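Local coordinates for NADP-dependent alcohol dehydrogenase (Entamoeba histolytica, PDB 2OUI), which probably catalyses the reversible, NADP-dependent oxidation of alcohols to aldehydes or ketones, as a tetrameric zinc-containing medium-chain dehydrogenase, at residues K73-G78 with A131-L136; H322-L327 with L334-N339. The protein carries 1 engineered substitution. All blocks are in the same frame, centred on the assembly; numbering follows the deposited sequence.

Interaction 1. Residues K73-G78 with A131-L136; sequences KRLKVG and ANLALL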
loop_
_atom_site.group_PDB
_atom_site.type_symbol
_atom_site.label_atom_id
_atom_site.label_comp_id
_atom_site.label_asym_id
_atom_site.label_seq_id
_atom_site.Cartn_x
_atom_site.Cartn_y
_atom_site.Cartn_z
ATOM N N LYS A 73 -1.499 8.671 -33.026
ATOM C CA LYS A 73 -0.489 9.742 -33.012
ATOM C C LYS A 73 0.948 9.263 -32.792
ATOM O O LYS A 73 1.884 9.983 -33.133
ATOM C CB LYS A 73 -0.813 10.775 -31.917
ATOM C CG LYS A 73 -2.095 11.550 -32.129
ATOM C CD LYS A 73 -2.554 12.182 -30.821
ATOM C CE LYS A 73 -3.792 13.041 -31.036
ATOM N NZ LYS A 73 -4.225 13.698 -29.761
ATOM N N ARG A 74 1.119 8.070 -32.208
ATOM C CA ARG A 74 2.430 7.646 -31.731
ATOM C C ARG A 74 3.057 6.606 -32.665
ATOM O O ARG A 74 4.250 6.268 -32.540
ATOM C CB ARG A 74 2.331 7.066 -30.307
ATOM C CG ARG A 74 1.745 7.998 -29.248
ATOM C CD ARG A 74 1.839 7.355 -27.852
ATOM N NE ARG A 74 3.223 7.220 -27.420
ATOM C CZ ARG A 74 3.908 8.165 -26.776
ATOM N NH1 ARG A 74 3.337 9.320 -26.465
ATOM N NH2 ARG A 74 5.170 7.947 -26.425
ATOM N N LEU A 75 2.252 6.100 -33.591
ATOM C CA LEU A 75 2.643 4.948 -34.400
ATOM C C LEU A 75 2.455 5.236 -35.856
ATOM O O LEU A 75 1.578 6.009 -36.242
ATOM C CB LEU A 75 1.767 3.747 -34.052
ATOM C CG LEU A 75 1.855 3.302 -32.597
ATOM C CD1 LEU A 75 0.669 2.384 -32.305
ATOM C CD2 LEU A 75 3.204 2.608 -32.328
ATOM N N LYS A 76 3.266 4.598 -36.680
ATOM C CA LYS A 76 3.071 4.729 -38.110
ATOM C C LYS A 76 3.219 3.377 -38.815
ATOM O O LYS A 76 3.861 2.457 -38.284
ATOM C CB LYS A 76 4.019 5.792 -38.680
ATOM C CG LYS A 76 5.484 5.558 -38.383
ATOM C CD LYS A 76 6.336 6.805 -38.694
ATOM C CE LYS A 76 7.835 6.453 -38.835
ATOM N NZ LYS A 76 8.451 5.887 -37.585
ATOM N N VAL A 77 2.605 3.256 -39.985
ATOM C CA VAL A 77 2.757 2.067 -40.822
ATOM C C VAL A 77 4.251 1.749 -40.987
ATOM O O VAL A 77 5.055 2.646 -41.293
ATOM C CB VAL A 77 2.092 2.254 -42.197
ATOM C CG1 VAL A 77 2.477 1.122 -43.168
ATOM C CG2 VAL A 77 0.576 2.347 -42.044
ATOM N N GLY A 78 4.624 0.480 -40.797
ATOM C CA GLY A 78 6.036 0.091 -40.844
ATOM C C GLY A 78 6.711 -0.093 -39.486
ATOM O O GLY A 78 7.690 -0.845 -39.379
ATOM N N ALA A 131 -2.033 3.439 -26.894
ATOM C CA ALA A 131 -1.934 3.095 -25.486
ATOM C C ALA A 131 -1.397 1.667 -25.327
ATOM O O ALA A 131 -0.737 1.358 -24.343
ATOM C CB ALA A 131 -3.300 3.198 -24.842
ATOM N N ASN A 132 -1.674 0.801 -26.301
ATOM C CA ASN A 132 -1.427 -0.620 -26.156
ATOM C C ASN A 132 -0.231 -1.231 -26.895
ATOM O O ASN A 132 0.044 -2.403 -26.701
ATOM C CB ASN A 132 -2.702 -1.403 -26.493
ATOM C CG ASN A 132 -3.728 -1.278 -25.404
ATOM O OD1 ASN A 132 -3.365 -1.249 -24.233
ATOM N ND2 ASN A 132 -5.004 -1.163 -25.772
ATOM N N LEU A 133 0.470 -0.458 -27.727
ATOM C CA LEU A 133 1.641 -0.994 -28.444
ATOM C C LEU A 133 2.942 -0.249 -28.081
ATOM O O LEU A 133 2.986 0.985 -28.124
ATOM C CB LEU A 133 1.408 -0.905 -29.957
ATOM C CG LEU A 133 0.285 -1.829 -30.473
ATOM C CD1 LEU A 133 0.036 -1.582 -31.950
ATOM C CD2 LEU A 133 0.584 -3.302 -30.192
ATOM N N ALA A 134 3.976 -1.010 -27.710
ATOM C CA ALA A 134 5.291 -0.446 -27.400
ATOM C C ALA A 134 6.139 -0.610 -28.636
ATOM O O ALA A 134 6.095 -1.659 -29.283
ATOM C CB ALA A 134 5.936 -1.201 -26.225
ATOM N N LEU A 135 6.920 0.403 -28.975
ATOM C CA LEU A 135 7.914 0.210 -30.040
ATOM C C LEU A 135 8.973 -0.829 -29.643
ATOM O O LEU A 135 9.416 -0.844 -28.497
ATOM C CB LEU A 135 8.574 1.551 -30.419
ATOM C CG LEU A 135 7.677 2.611 -31.094
ATOM C CD1 LEU A 135 8.483 3.887 -31.343
ATOM C CD2 LEU A 135 7.013 2.108 -32.394
ATOM N N LEU A 136 9.369 -1.700 -30.581
ATOM C CA LEU A 136 10.423 -2.692 -30.348
ATOM C C LEU A 136 11.788 -1.995 -30.271
ATOM O O LEU A 136 12.216 -1.404 -31.255
ATOM C CB LEU A 136 10.439 -3.736 -31.472
ATOM C CG LEU A 136 11.519 -4.840 -31.426
ATOM C CD1 LEU A 136 11.387 -5.758 -30.204
ATOM C CD2 LEU A 136 11.528 -5.653 -32.729
#
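Leu-75 forks over two leucines of the facing segment, giving one methyl to each. Its CD1 lies 4.0 Å from CD1 of Leu-133, and the same methyl is 4.1 Å from Leu-133 CB, so it rests along the flank of that side chain; the two leucines cross at about a right angle. Toward Leu-135 the approach differs. There the side chains slide past each other in opposite directions, and CD2 of Leu-75 meets CD2 of Leu-135 at 3.8 Å. In Leu-75 the branch point stands beside the backbone N and opposite the carbonyl carbon (chi1 -60°), which directs the fork toward Leu-133 and Leu-135. Strand 134-135 pairs with strand 80-83, whose Val-81 touches both Leu-75 and Leu-133, while Ile-65 of strand 61-68 adds to the packing on Leu-133. The loop 73-78, which links strands 61-68 and 80-83 of the GroES-like domain, is thereby folded against its own sheet. Polar bonds sit nearby: the backbone N atoms of Lys-73 and Arg-74 are both held by the carboxylate of Asp-130. Across the two segments themselves no hydrogen bond forms, so the contact itself is purely apolar: burial of the Leu-75 and Leu-133 methyls probably supplies most of its stability, with Leu-135 closing it at the exposed side.

Interaction 2. Residues H322-L327 with L334-N339; sequences HRFEGL and LMLMKN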
loop_
_atom_site.group_PDB
_atom_site.type_symbol
_atom_site.label_atom_id
_atom_site.label_comp_id
_atom_site.label_asym_id
_atom_site.label_seq_id
_atom_site.Cartn_x
_atom_site.Cartn_y
_atom_site.Cartn_z
ATOM N N HIS A 322 12.534 -24.167 -28.913
ATOM C CA HIS A 322 12.152 -24.644 -30.240
ATOM C C HIS A 322 11.934 -23.424 -31.115
ATOM O O HIS A 322 11.237 -22.491 -30.712
ATOM C CB HIS A 322 10.839 -25.415 -30.168
ATOM C CG HIS A 322 10.929 -26.719 -29.443
ATOM N ND1 HIS A 322 10.966 -26.804 -28.065
ATOM C CD2 HIS A 322 10.960 -27.991 -29.901
ATOM C CE1 HIS A 322 11.034 -28.076 -27.710
ATOM N NE2 HIS A 322 11.038 -28.815 -28.805
ATOM N N ARG A 323 12.510 -23.439 -32.314
ATOM C CA ARG A 323 12.400 -22.322 -33.244
ATOM C C ARG A 323 11.865 -22.794 -34.596
ATOM O O ARG A 323 12.387 -23.767 -35.160
ATOM C CB ARG A 323 13.765 -21.653 -33.428
ATOM C CG ARG A 323 14.290 -20.956 -32.175
ATOM C CD ARG A 323 15.723 -20.459 -32.364
ATOM N NE ARG A 323 16.355 -20.112 -31.084
ATOM C CZ ARG A 323 16.349 -18.893 -30.548
ATOM N NH1 ARG A 323 15.737 -17.880 -31.170
ATOM N NH2 ARG A 323 16.947 -18.681 -29.380
ATOM N N PHE A 324 10.838 -22.111 -35.112
ATOM C CA PHE A 324 10.192 -22.451 -36.397
ATOM C C PHE A 324 10.236 -21.226 -37.321
ATOM O O PHE A 324 10.385 -20.095 -36.861
ATOM C CB PHE A 324 8.698 -22.790 -36.163
ATOM C CG PHE A 324 8.460 -24.047 -35.367
ATOM C CD1 PHE A 324 8.228 -23.979 -34.004
ATOM C CD2 PHE A 324 8.414 -25.285 -35.994
ATOM C CE1 PHE A 324 8.003 -25.147 -33.241
ATOM C CE2 PHE A 324 8.188 -26.460 -35.263
ATOM C CZ PHE A 324 7.979 -26.388 -33.884
ATOM N N GLU A 325 10.067 -21.444 -38.618
ATOM C CA GLU A 325 9.924 -20.333 -39.544
ATOM C C GLU A 325 8.633 -20.526 -40.310
ATOM O O GLU A 325 8.370 -21.623 -40.808
ATOM C CB GLU A 325 11.065 -20.308 -40.561
ATOM C CG GLU A 325 12.458 -20.210 -39.964
ATOM C CD GLU A 325 12.835 -18.789 -39.582
ATOM O OE1 GLU A 325 12.452 -17.849 -40.323
ATOM O OE2 GLU A 325 13.522 -18.613 -38.547
ATOM N N GLY A 326 7.855 -19.455 -40.431
ATOM C CA GLY A 326 6.668 -19.475 -41.282
ATOM C C GLY A 326 5.397 -19.533 -40.473
ATOM O O GLY A 326 5.305 -20.281 -39.480
ATOM N N LEU A 327 4.408 -18.752 -40.906
ATOM C CA LEU A 327 3.142 -18.651 -40.192
ATOM C C LEU A 327 2.471 -20.011 -39.954
ATOM O O LEU A 327 1.906 -20.236 -38.890
ATOM C CB LEU A 327 2.183 -17.701 -40.908
ATOM C CG LEU A 327 0.833 -17.444 -40.214
ATOM C CD1 LEU A 327 0.967 -16.867 -38.814
ATOM C CD2 LEU A 327 -0.062 -16.515 -41.078
ATOM N N LEU A 334 1.855 -24.821 -31.385
ATOM C CA LEU A 334 0.786 -24.946 -30.381
ATOM C C LEU A 334 0.641 -26.400 -29.927
ATOM O O LEU A 334 0.422 -26.665 -28.747
ATOM C CB LEU A 334 -0.552 -24.410 -30.901
ATOM C CG LEU A 334 -1.761 -24.498 -29.955
ATOM C CD1 LEU A 334 -1.546 -23.759 -28.623
ATOM C CD2 LEU A 334 -3.024 -23.996 -30.671
ATOM N N MET A 335 0.789 -27.329 -30.861
ATOM C CA MET A 335 0.721 -28.773 -30.545
ATOM C C MET A 335 1.781 -29.247 -29.548
ATOM O O MET A 335 1.525 -30.165 -28.755
ATOM C CB MET A 335 0.763 -29.608 -31.811
ATOM C CG MET A 335 -0.500 -29.515 -32.655
ATOM S SD MET A 335 -2.027 -29.739 -31.708
ATOM C CE MET A 335 -3.142 -30.160 -33.034
ATOM N N LEU A 336 2.952 -28.606 -29.569
ATOM C CA LEU A 336 3.994 -28.830 -28.559
ATOM C C LEU A 336 3.529 -28.465 -27.163
ATOM O O LEU A 336 3.872 -29.154 -26.208
ATOM C CB LEU A 336 5.263 -28.017 -28.869
ATOM C CG LEU A 336 6.264 -28.503 -29.926
ATOM C CD1 LEU A 336 7.369 -27.454 -30.097
ATOM C CD2 LEU A 336 6.854 -29.835 -29.520
ATOM N N MET A 337 2.767 -27.383 -27.041
ATOM C CA MET A 337 2.302 -26.920 -25.733
ATOM C C MET A 337 1.295 -27.889 -25.137
ATOM O O MET A 337 1.148 -27.975 -23.898
ATOM C CB MET A 337 1.678 -25.518 -25.811
ATOM C CG MET A 337 2.609 -24.442 -26.332
ATOM S SD MET A 337 4.162 -24.318 -25.425
ATOM C CE MET A 337 3.742 -23.251 -24.062
ATOM N N LYS A 338 0.596 -28.588 -26.031
ATOM C CA LYS A 338 -0.388 -29.589 -25.662
ATOM C C LYS A 338 0.327 -30.882 -25.260
ATOM O O LYS A 338 0.046 -31.445 -24.205
ATOM C CB LYS A 338 -1.342 -29.864 -26.828
ATOM C CG LYS A 338 -2.528 -30.757 -26.443
ATOM C CD LYS A 338 -3.088 -31.500 -27.648
ATOM C CE LYS A 338 -4.377 -32.232 -27.300
ATOM N NZ LYS A 338 -4.373 -32.763 -25.915
ATOM N N ASN A 339 1.265 -31.322 -26.091
ATOM C CA ASN A 339 1.994 -32.589 -25.847
ATOM C C ASN A 339 3.115 -32.564 -24.783
ATOM O O ASN A 339 3.363 -33.578 -24.115
ATOM C CB ASN A 339 2.492 -33.139 -27.174
ATOM C CG ASN A 339 1.347 -33.464 -28.116
ATOM O OD1 ASN A 339 0.269 -33.870 -27.675
ATOM N ND2 ASN A 339 1.565 -33.280 -29.419
#
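Leu-336 reaches from helix 329-339 to His-322 and Phe-324 on strand 320-325, inside a beta-alpha-beta unit whose second strand, 346-350, runs parallel to the first. A single methyl, CD1, makes both contacts. The first is a CH-pi interaction: CD1 stands over one face of the imidazole, 3.9 Å from the ring centroid and 22° off the normal, displaced toward the rim. The second is plain apolar contact at a ring edge, where CD1 lies in the plane of the Phe-324 ring and is 4.0 Å from its CE1. The same methyl thus meets one aromatic group by its face and the other by its edge. Both rings leave alternate residues of the strand on the side of the helix, and in Leu-336 the branch point lies opposite the carbonyl carbon (chi1 -79°), with CD1 extended toward them. No hydrogen bond joins the two segments; backbone bonding instead ties His-322 and Phe-324 to Val-348 of the neighbouring strand. Additional packing comes from Ala-333 and Asp-332 on Phe-324, and from Pro-341 on Leu-336. Within the imidazole, the atom nearest to Leu-336 CD1 is His-322 CD2, at 3.6 Å.

In the fold
Both contacts reach the same mixed sheet, yet their centres are 27 Å apart and they do not touch. Interaction 1 is mostly buried and fastens a connecting loop to the region of strands 61-68, 80-83 and 134-135; interaction 2 is a surface contact of partly exposed residues and packs a helix on strand 320-325, beside strand 346-350. That strand pairs with 27-34, which in turn pairs with 61-68, so the sheet is continuous between them. Neither contact has a hydrogen bond between its segments, but interaction 1 is wholly aliphatic whereas interaction 2 sets one methyl against two aromatic rings. A second subunit reaches Ala-131, in the 131-136 segment of interaction 1; none touches the segments of interaction 2.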